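PDB 3EC9: SnoaL-like domain-containing protein from Burkholderia thailandensis E264, which is of unknown function but has the cone-shaped NTF2-like fold of the SnoaL-like family, whose members often bind or transform small molecules in a central cavity. Local coordinates for residues Met46-Pro50 with Thr129-Val134; Tyr100-Ser106 with Gln136-Pro140; Cys109-Val114 with Phe125-Asp130. All coordinates share one frame. Numbering follows the deposited sequence.

Overall arrangement
The three contacts follow the C-terminal part of the chain outward from the sheet. Interaction 3, a buried hairpin pairing centred about 8 Å from the chain's centre, is built mainly from backbone hydrogen bonds between strands 106-118 and 121-129. Interaction 1, also buried, takes over where strand 121-129 ends: it shares Thr129 and Asp130 with interaction 3 but relies on apolar side chains and one bridging water. Met46 N and Gln127 OE1 join interactions 1 and 3, and both touch the second subunit. Interaction 2, a surface contact centred about 20 Å from the chain's centre, ties the chain end to loop 100-106 through polar groups and the Tyr100-Met138 contact. Interactions 1 and 2 share helix 131-137 and meet at Pro50 and Met138.

Interaction 1 of 3, residues Met46-Pro50 with Thr129-Val134; sequences MAGFP and TDTLLV
This is a buried, mainly apolar contact between the loop joining strands 41-45 and 53-55 and the turn that leads from strand 121-129 into helix 131-137. Met46-Phe49 form a type I beta turn (phi/psi of Ala47 -54/-44, of Gly48 -81/-2), closed by Phe49 N to Met46 O at 2.9 Å. Across from it, Asp130 is the centre of an inverse gamma turn, with a weak bond from Thr131 N to Thr129 O (2.9 Å), and Val134 N reaches Asp130 O at 3.2 Å. The CA atoms of Phe49 and Thr131 lie 5.4 Å apart, those of Met46 and Thr129 7.3 Å. Thr131 (chi1 p) pushes CG2 into the turn, 3.4 Å from Gly48 C, 3.5 Å from Phe49 N and 3.8 Å from SE of selenomethionine Met46, whose SE is 3.4 Å from Thr129 O. Phe49 (chi1 t, chi2 73°) sets CD1 3.7 Å from Thr129 CG2 and its ring edge near Val134, CE1 to CG2 4.2 Å; Pro50 CD lies 3.9 Å from Val134 CG1. One water donates to Gly48 O (2.7 Å) and Thr131 O (2.8 Å). Thr131 OG1 turns to Asp130 of the second subunit, and Asp130 OD2 to Gly48 N of that subunit. The arrangement is a strand-to-helix junction with Asp130 at the N-cap position, packed under a beta turn at the dimer interface of an NTF2-like fold.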
loop_
_atom_site.group_PDB
_atom_site.type_symbol
_atom_site.label_atom_id
_atom_site.label_comp_id
_atom_site.label_asym_id
_atom_site.label_seq_id
_atom_site.Cartn_x
_atom_site.Cartn_y
_atom_site.Cartn_z
HETATM N N MSE B 46 6.320 -6.018 3.892
HETATM C CA MSE B 46 5.011 -6.370 4.417
HETATM C C MSE B 46 4.933 -7.787 5.008
HETATM O O MSE B 46 5.550 -8.695 4.503
HETATM C CB MSE B 46 3.961 -6.205 3.318
HETATM C CG MSE B 46 2.587 -6.273 3.797
HETATM SE SE MSE B 46 1.215 -5.863 2.433
HETATM C CE MSE B 46 0.335 -4.248 3.123
ATOM N N ALA B 47 4.091 -7.973 6.036
ATOM C CA ALA B 47 4.020 -9.204 6.787
ATOM C C ALA B 47 3.789 -10.390 5.865
ATOM O O ALA B 47 4.418 -11.453 6.050
ATOM C CB ALA B 47 2.916 -9.088 7.836
ATOM N N GLY B 48 2.880 -10.260 4.884
ATOM C CA GLY B 48 2.602 -11.367 3.951
ATOM C C GLY B 48 3.559 -11.550 2.796
ATOM O O GLY B 48 3.389 -12.486 2.010
ATOM N N PHE B 49 4.556 -10.664 2.690
ATOM C CA PHE B 49 5.541 -10.696 1.585
ATOM C C PHE B 49 6.652 -11.702 1.956
ATOM O O PHE B 49 6.982 -11.818 3.140
ATOM C CB PHE B 49 6.101 -9.297 1.352
ATOM C CG PHE B 49 6.876 -9.168 0.063
ATOM C CD1 PHE B 49 6.220 -9.151 -1.170
ATOM C CD2 PHE B 49 8.253 -9.048 0.086
ATOM C CE1 PHE B 49 6.963 -9.029 -2.325
ATOM C CE2 PHE B 49 8.989 -8.942 -1.055
ATOM C CZ PHE B 49 8.347 -8.937 -2.275
ATOM N N PRO B 50 7.252 -12.431 0.976
ATOM C CA PRO B 50 8.260 -13.433 1.384
ATOM C C PRO B 50 9.428 -12.885 2.200
ATOM O O PRO B 50 9.908 -13.546 3.124
ATOM C CB PRO B 50 8.788 -13.998 0.053
ATOM C CG PRO B 50 8.070 -13.287 -1.055
ATOM C CD PRO B 50 6.965 -12.483 -0.465
ATOM N N THR B 129 1.837 -4.250 -0.607
ATOM C CA THR B 129 1.668 -4.914 -1.885
ATOM C C THR B 129 0.707 -6.085 -1.828
ATOM O O THR B 129 0.251 -6.487 -0.741
ATOM C CB THR B 129 3.032 -5.334 -2.463
ATOM O OG1 THR B 129 2.930 -5.654 -3.871
ATOM C CG2 THR B 129 3.637 -6.502 -1.679
ATOM N N ASP B 130 0.401 -6.636 -3.007
ATOM C CA ASP B 130 -0.611 -7.688 -3.135
ATOM C C ASP B 130 0.011 -9.005 -2.827
ATOM O O ASP B 130 0.397 -9.807 -3.686
ATOM C CB ASP B 130 -1.223 -7.596 -4.533
ATOM C CG ASP B 130 -2.629 -8.198 -4.612
ATOM O OD1 ASP B 130 -2.960 -9.114 -3.820
ATOM O OD2 ASP B 130 -3.412 -7.770 -5.503
ATOM N N THR B 131 0.155 -9.235 -1.538
ATOM C CA THR B 131 0.849 -10.425 -1.082
ATOM C C THR B 131 0.214 -11.747 -1.524
ATOM O O THR B 131 0.907 -12.761 -1.690
ATOM C CB THR B 131 1.017 -10.341 0.451
ATOM O OG1 THR B 131 -0.251 -10.092 1.016
ATOM C CG2 THR B 131 1.986 -9.201 0.840
ATOM N N LEU B 132 -1.105 -11.758 -1.719
ATOM C CA LEU B 132 -1.763 -12.971 -2.226
ATOM C C LEU B 132 -1.274 -13.281 -3.653
ATOM O O LEU B 132 -0.959 -14.415 -3.962
ATOM C CB LEU B 132 -3.284 -12.843 -2.201
ATOM C CG LEU B 132 -4.040 -14.052 -2.724
ATOM C CD1 LEU B 132 -3.774 -15.269 -1.803
ATOM C CD2 LEU B 132 -5.552 -13.772 -2.858
ATOM N N LEU B 133 -1.232 -12.284 -4.516
ATOM C CA LEU B 133 -0.745 -12.537 -5.899
ATOM C C LEU B 133 0.701 -12.985 -5.942
ATOM O O LEU B 133 1.057 -13.822 -6.763
ATOM C CB LEU B 133 -0.978 -11.326 -6.803
ATOM C CG LEU B 133 -2.379 -11.214 -7.438
ATOM C CD1 LEU B 133 -3.551 -11.306 -6.461
ATOM C CD2 LEU B 133 -2.513 -9.960 -8.339
ATOM N N VAL B 134 1.560 -12.417 -5.095
ATOM C CA VAL B 134 2.937 -12.896 -5.018
ATOM C C VAL B 134 2.989 -14.362 -4.529
ATOM O O VAL B 134 3.643 -15.243 -5.106
ATOM C CB VAL B 134 3.747 -11.982 -4.089
ATOM C CG1 VAL B 134 5.178 -12.554 -3.958
ATOM C CG2 VAL B 134 3.754 -10.512 -4.588
HETATM O O HOH W 1 3.499 -13.061 -0.592
#

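Interaction 2 of 3, residues Tyr100-Ser106 with Gln136-Pro140; sequences YRRTGKS and QAMQP
The loop between strands 89-100 and 106-118 receives the end of helix 131-137 and the C-terminal tail. It folds back on itself through Tyr100 N to Lys105 O (2.9 Å) and Gly104 N to Tyr100 O (2.8 Å), with Gly104 at phi/psi 79/8. CA atoms lie closest for Lys105 and Ala137 (5.0 Å), Thr103 and Pro140 (5.8 Å), and Tyr100 and Met138 (6.2 Å). Tyr100 (chi1 t, chi2 58°) offers a ring face to selenomethionine Met138, whose m, t, p side chain wraps over it: CG stands 3.7 Å from the ring centroid, 4° off the normal, in a CH-pi contact; SE is 4.7 Å from the centroid in an oblique Met-aromatic contact, and CE reaches Tyr100 CZ at 3.6 Å. Trp73 meets the Tyr100 ring edge-to-face. Arg102 (t, t, p, chi4 80°) bonds weakly from NH2 to Tyr100 OH (3.3 Å). With chi1 p, Thr103 OG1 donates to Ala137 O at 2.7 Å; separately, Lys105 N donates to Thr103 OG1 at 3.2 Å, forming an ST turn. Lys105 (m, then t throughout) extends along the tail; its NZ donates to Gln139 O at 2.6 Å and weakly to Pro140 O at 3.4 Å, with a long salt bridge to Pro140 OXT at 3.7 Å. One water links Lys105 NZ (3.1 Å) to Gln136 O (2.8 Å), a second Arg102 NH2 (3.1 Å) to Met138 O (2.4 Å). Thr103 and Lys105 thus hold Ala137 O and Gln139 O firmly and the terminal carboxylate only loosely, while one face of the Tyr100 ring packs against Met138.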
loop_
_atom_site.group_PDB
_atom_site.type_symbol
_atom_site.label_atom_id
_atom_site.label_comp_id
_atom_site.label_asym_id
_atom_site.label_seq_id
_atom_site.Cartn_x
_atom_site.Cartn_y
_atom_site.Cartn_z
ATOM N N TYR B 100 8.901 -16.719 -10.146
ATOM C CA TYR B 100 9.460 -17.462 -9.032
ATOM C C TYR B 100 10.229 -18.652 -9.579
ATOM O O TYR B 100 9.682 -19.490 -10.322
ATOM C CB TYR B 100 8.357 -17.940 -8.138
ATOM C CG TYR B 100 8.796 -18.386 -6.783
ATOM C CD1 TYR B 100 9.490 -17.526 -5.921
ATOM C CD2 TYR B 100 8.495 -19.670 -6.331
ATOM C CE1 TYR B 100 9.879 -17.938 -4.662
ATOM C CE2 TYR B 100 8.863 -20.092 -5.046
ATOM C CZ TYR B 100 9.547 -19.217 -4.215
ATOM O OH TYR B 100 9.895 -19.562 -2.926
ATOM N N ARG B 101 11.511 -18.721 -9.238
ATOM C CA ARG B 101 12.392 -19.740 -9.840
ATOM C C ARG B 101 11.964 -21.183 -9.546
ATOM O O ARG B 101 12.071 -22.061 -10.427
ATOM C CB ARG B 101 13.843 -19.530 -9.436
ATOM C CG ARG B 101 14.504 -18.267 -9.975
ATOM C CD ARG B 101 15.985 -18.226 -9.611
ATOM N NE ARG B 101 16.603 -16.894 -9.679
ATOM C CZ ARG B 101 16.982 -16.277 -10.804
ATOM N NH1 ARG B 101 16.748 -16.821 -11.997
ATOM N NH2 ARG B 101 17.562 -15.074 -10.743
ATOM N N ARG B 102 11.485 -21.444 -8.334
ATOM C CA ARG B 102 11.116 -22.832 -7.944
ATOM C C ARG B 102 9.929 -23.422 -8.725
ATOM O O ARG B 102 9.880 -24.633 -9.023
ATOM C CB ARG B 102 10.832 -22.911 -6.426
ATOM C CG ARG B 102 10.559 -24.353 -5.927
ATOM C CD ARG B 102 10.954 -24.593 -4.450
ATOM N NE ARG B 102 10.365 -23.601 -3.561
ATOM C CZ ARG B 102 9.109 -23.617 -3.110
ATOM N NH1 ARG B 102 8.274 -24.611 -3.425
ATOM N NH2 ARG B 102 8.685 -22.628 -2.329
ATOM N N THR B 103 8.984 -22.576 -9.093
ATOM C CA THR B 103 7.742 -23.012 -9.732
ATOM C C THR B 103 7.668 -22.617 -11.205
ATOM O O THR B 103 6.903 -23.208 -11.961
ATOM C CB THR B 103 6.563 -22.385 -9.026
ATOM O OG1 THR B 103 6.678 -20.964 -9.205
ATOM C CG2 THR B 103 6.556 -22.683 -7.540
ATOM N N GLY B 104 8.411 -21.583 -11.615
ATOM C CA GLY B 104 8.363 -21.072 -12.983
ATOM C C GLY B 104 7.162 -20.170 -13.273
ATOM O O GLY B 104 6.950 -19.757 -14.423
ATOM N N LYS B 105 6.409 -19.839 -12.209
ATOM C CA LYS B 105 5.192 -19.036 -12.317
ATOM C C LYS B 105 5.497 -17.559 -12.151
ATOM O O LYS B 105 6.311 -17.174 -11.317
ATOM C CB LYS B 105 4.135 -19.448 -11.279
ATOM C CG LYS B 105 3.622 -20.853 -11.429
ATOM C CD LYS B 105 2.630 -21.175 -10.349
ATOM C CE LYS B 105 2.162 -22.630 -10.460
ATOM N NZ LYS B 105 1.121 -22.944 -9.440
ATOM N N SER B 106 4.889 -16.736 -13.004
ATOM C CA SER B 106 5.004 -15.273 -12.890
ATOM C C SER B 106 3.805 -14.652 -12.182
ATOM O O SER B 106 2.775 -15.296 -12.002
ATOM C CB SER B 106 5.179 -14.629 -14.265
ATOM O OG SER B 106 4.093 -14.932 -15.111
ATOM N N GLN B 136 0.670 -16.617 -4.831
ATOM C CA GLN B 136 0.134 -17.522 -5.860
ATOM C C GLN B 136 1.256 -18.020 -6.782
ATOM O O GLN B 136 1.236 -19.158 -7.266
ATOM C CB GLN B 136 -0.951 -16.826 -6.691
ATOM C CG GLN B 136 -2.289 -16.649 -6.022
ATOM C CD GLN B 136 -3.254 -15.684 -6.795
ATOM O OE1 GLN B 136 -2.891 -15.031 -7.786
ATOM N NE2 GLN B 136 -4.480 -15.633 -6.343
ATOM N N ALA B 137 2.210 -17.150 -7.079
ATOM C CA ALA B 137 3.337 -17.491 -7.942
ATOM C C ALA B 137 4.258 -18.528 -7.263
ATOM O O ALA B 137 5.026 -19.199 -7.931
ATOM C CB ALA B 137 4.121 -16.239 -8.329
HETATM N N MSE B 138 4.206 -18.595 -5.936
HETATM C CA MSE B 138 5.091 -19.457 -5.172
HETATM C C MSE B 138 4.445 -20.792 -4.860
HETATM O O MSE B 138 5.035 -21.626 -4.160
HETATM C CB MSE B 138 5.509 -18.739 -3.895
HETATM C CG MSE B 138 6.075 -17.350 -4.181
HETATM SE SE MSE B 138 6.361 -16.370 -2.558
HETATM C CE MSE B 138 7.439 -17.695 -1.654
ATOM N N GLN B 139 3.241 -21.006 -5.376
ATOM C CA GLN B 139 2.529 -22.288 -5.193
ATOM C C GLN B 139 2.889 -23.273 -6.272
ATOM O O GLN B 139 2.781 -22.942 -7.452
ATOM C CB GLN B 139 1.020 -22.101 -5.290
ATOM C CG GLN B 139 0.435 -21.166 -4.258
ATOM C CD GLN B 139 0.893 -21.492 -2.857
ATOM O OE1 GLN B 139 1.436 -20.629 -2.153
ATOM N NE2 GLN B 139 0.701 -22.755 -2.441
ATOM N N PRO B 140 3.317 -24.497 -5.885
ATOM C CA PRO B 140 3.460 -25.577 -6.858
ATOM C C PRO B 140 2.167 -25.827 -7.624
ATOM O O PRO B 140 2.210 -26.089 -8.830
ATOM C CB PRO B 140 3.802 -26.793 -5.994
ATOM C CG PRO B 140 4.478 -26.206 -4.788
ATOM C CD PRO B 140 3.747 -24.918 -4.532
ATOM O OXT PRO B 140 1.062 -25.752 -7.074
HETATM O O HOH W 2 5.606 -22.299 -1.900
HETATM O O HOH W 3 -0.684 -20.447 -8.887
#

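Interaction 3 of 3, residues Cys109-Val114 with Phe125-Asp130; sequences CRVAHV and FEQFTD
Segments 109-114 and 125-129 of strands 106-118 and 121-129 run antiparallel, their axes 4.7 Å apart at 158°. Cys109 (chi1 p) places SG 3.4 Å from Thr129 OG1. Arg110 O accepts from Thr129 OG1 (2.8 Å) and weakly from Asp130 N (3.5 Å); a water joins Arg110 N (3.0 Å) to Asp130 OD2 (2.8 Å). The Asp130 carboxylate also bonds Thr131 OG1 (through OD1) and Gly48 N (OD2) of the second subunit, where Arg110 meets Glu126. Val111 and Thr129 form a non-hydrogen-bonded pair (CA-CA 4.3 Å). At Ala112, N to Phe128 O (2.9 Å) and O to Phe128 N (2.8 Å) make a hydrogen-bonded pair. His113 forms a non-hydrogen-bonded pair with Gln127; ND1 and NE2 hydrogen-bond the hydroxyls of Tyr22 and Tyr96, and CD2 lies 3.6 Å from Phe125 CZ. Val114 closes with N to Glu126 O (2.9 Å) and O to Glu126 N (2.8 Å). Ala112, Val114, Glu126 and Phe128 share one face. This is an antiparallel beta hairpin within the sheet of the NTF2-like fold.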
loop_
_atom_site.group_PDB
_atom_site.type_symbol
_atom_site.label_atom_id
_atom_site.label_comp_id
_atom_site.label_asym_id
_atom_site.label_seq_id
_atom_site.Cartn_x
_atom_site.Cartn_y
_atom_site.Cartn_z
ATOM N N CYS B 109 1.627 -7.326 -9.873
ATOM C CA CYS B 109 0.653 -6.706 -8.948
ATOM C C CYS B 109 1.025 -5.266 -8.583
ATOM O O CYS B 109 2.112 -4.774 -8.932
ATOM C CB CYS B 109 0.523 -7.571 -7.682
ATOM S SG CYS B 109 1.976 -7.465 -6.555
ATOM N N ARG B 110 0.137 -4.602 -7.862
ATOM C CA ARG B 110 0.361 -3.240 -7.425
ATOM C C ARG B 110 1.121 -3.173 -6.124
ATOM O O ARG B 110 1.134 -4.119 -5.306
ATOM C CB ARG B 110 -0.979 -2.513 -7.305
ATOM C CG ARG B 110 -1.741 -2.359 -8.650
ATOM C CD ARG B 110 -1.137 -1.298 -9.464
ATOM N NE ARG B 110 -1.565 0.035 -9.037
ATOM C CZ ARG B 110 -1.003 1.169 -9.440
ATOM N NH1 ARG B 110 0.088 1.148 -10.194
ATOM N NH2 ARG B 110 -1.526 2.334 -9.099
ATOM N N VAL B 111 1.746 -2.025 -5.902
ATOM C CA VAL B 111 2.492 -1.777 -4.680
ATOM C C VAL B 111 2.526 -0.275 -4.411
ATOM O O VAL B 111 2.629 0.535 -5.339
ATOM C CB VAL B 111 3.931 -2.362 -4.700
ATOM C CG1 VAL B 111 4.733 -1.896 -5.909
ATOM C CG2 VAL B 111 4.647 -2.033 -3.358
ATOM N N ALA B 112 2.423 0.084 -3.131
ATOM C CA ALA B 112 2.761 1.410 -2.650
ATOM C C ALA B 112 3.880 1.298 -1.602
ATOM O O ALA B 112 3.922 0.316 -0.799
ATOM C CB ALA B 112 1.541 2.132 -2.048
ATOM N N HIS B 113 4.799 2.271 -1.628
ATOM C CA HIS B 113 5.888 2.403 -0.671
ATOM C C HIS B 113 5.801 3.750 0.022
ATOM O O HIS B 113 5.718 4.788 -0.636
ATOM C CB HIS B 113 7.241 2.382 -1.346
ATOM C CG HIS B 113 7.485 1.186 -2.192
ATOM N ND1 HIS B 113 8.095 1.260 -3.421
ATOM C CD2 HIS B 113 7.266 -0.128 -1.953
ATOM C CE1 HIS B 113 8.208 0.045 -3.923
ATOM N NE2 HIS B 113 7.750 -0.817 -3.041
ATOM N N VAL B 114 5.789 3.711 1.345
ATOM C CA VAL B 114 5.791 4.936 2.152
ATOM C C VAL B 114 7.182 5.158 2.761
ATOM O O VAL B 114 7.745 4.263 3.406
ATOM C CB VAL B 114 4.725 4.898 3.295
ATOM C CG1 VAL B 114 4.823 6.175 4.165
ATOM C CG2 VAL B 114 3.315 4.701 2.707
ATOM N N PHE B 125 10.982 3.105 5.613
ATOM C CA PHE B 125 10.382 2.559 4.389
ATOM C C PHE B 125 9.352 1.543 4.838
ATOM O O PHE B 125 9.613 0.723 5.735
ATOM C CB PHE B 125 11.424 1.839 3.536
ATOM C CG PHE B 125 10.867 0.953 2.461
ATOM C CD1 PHE B 125 10.575 -0.393 2.715
ATOM C CD2 PHE B 125 10.617 1.468 1.197
ATOM C CE1 PHE B 125 10.085 -1.180 1.700
ATOM C CE2 PHE B 125 10.122 0.649 0.161
ATOM C CZ PHE B 125 9.868 -0.652 0.426
ATOM N N GLU B 126 8.184 1.574 4.200
ATOM C CA GLU B 126 7.212 0.513 4.429
ATOM C C GLU B 126 6.545 0.109 3.102
ATOM O O GLU B 126 6.099 0.973 2.335
ATOM C CB GLU B 126 6.208 0.856 5.544
ATOM C CG GLU B 126 5.210 -0.308 5.823
ATOM C CD GLU B 126 4.290 -0.066 6.967
ATOM O OE1 GLU B 126 4.280 1.064 7.544
ATOM O OE2 GLU B 126 3.603 -1.054 7.378
ATOM N N GLN B 127 6.454 -1.195 2.861
ATOM C CA GLN B 127 5.916 -1.747 1.637
ATOM C C GLN B 127 4.433 -2.188 1.863
ATOM O O GLN B 127 4.107 -2.808 2.880
ATOM C CB GLN B 127 6.732 -2.998 1.277
ATOM C CG GLN B 127 6.240 -3.809 0.110
ATOM C CD GLN B 127 6.867 -5.220 0.163
ATOM O OE1 GLN B 127 6.705 -5.967 1.161
ATOM N NE2 GLN B 127 7.589 -5.571 -0.873
ATOM N N PHE B 128 3.572 -1.879 0.886
ATOM C CA PHE B 128 2.184 -2.312 0.883
ATOM C C PHE B 128 1.874 -2.923 -0.486
ATOM O O PHE B 128 1.725 -2.196 -1.459
ATOM C CB PHE B 128 1.214 -1.148 1.136
ATOM C CG PHE B 128 1.491 -0.349 2.401
ATOM C CD1 PHE B 128 2.507 0.564 2.416
ATOM C CD2 PHE B 128 0.743 -0.554 3.551
ATOM C CE1 PHE B 128 2.777 1.289 3.579
ATOM C CE2 PHE B 128 0.988 0.162 4.712
ATOM C CZ PHE B 128 2.025 1.088 4.733
ATOM N N THR B 129 1.837 -4.250 -0.607
ATOM C CA THR B 129 1.668 -4.914 -1.885
ATOM C C THR B 129 0.707 -6.085 -1.828
ATOM O O THR B 129 0.251 -6.487 -0.741
ATOM C CB THR B 129 3.032 -5.334 -2.463
ATOM O OG1 THR B 129 2.930 -5.654 -3.871
ATOM C CG2 THR B 129 3.637 -6.502 -1.679
ATOM N N ASP B 130 0.401 -6.636 -3.007
ATOM C CA ASP B 130 -0.611 -7.688 -3.135
ATOM C C ASP B 130 0.011 -9.005 -2.827
ATOM O O ASP B 130 0.397 -9.807 -3.686
ATOM C CB ASP B 130 -1.223 -7.596 -4.533
ATOM C CG ASP B 130 -2.629 -8.198 -4.612
ATOM O OD1 ASP B 130 -2.960 -9.114 -3.820
ATOM O OD2 ASP B 130 -3.412 -7.770 -5.503
HETATM O O HOH W 4 -2.518 -5.833 -7.254
#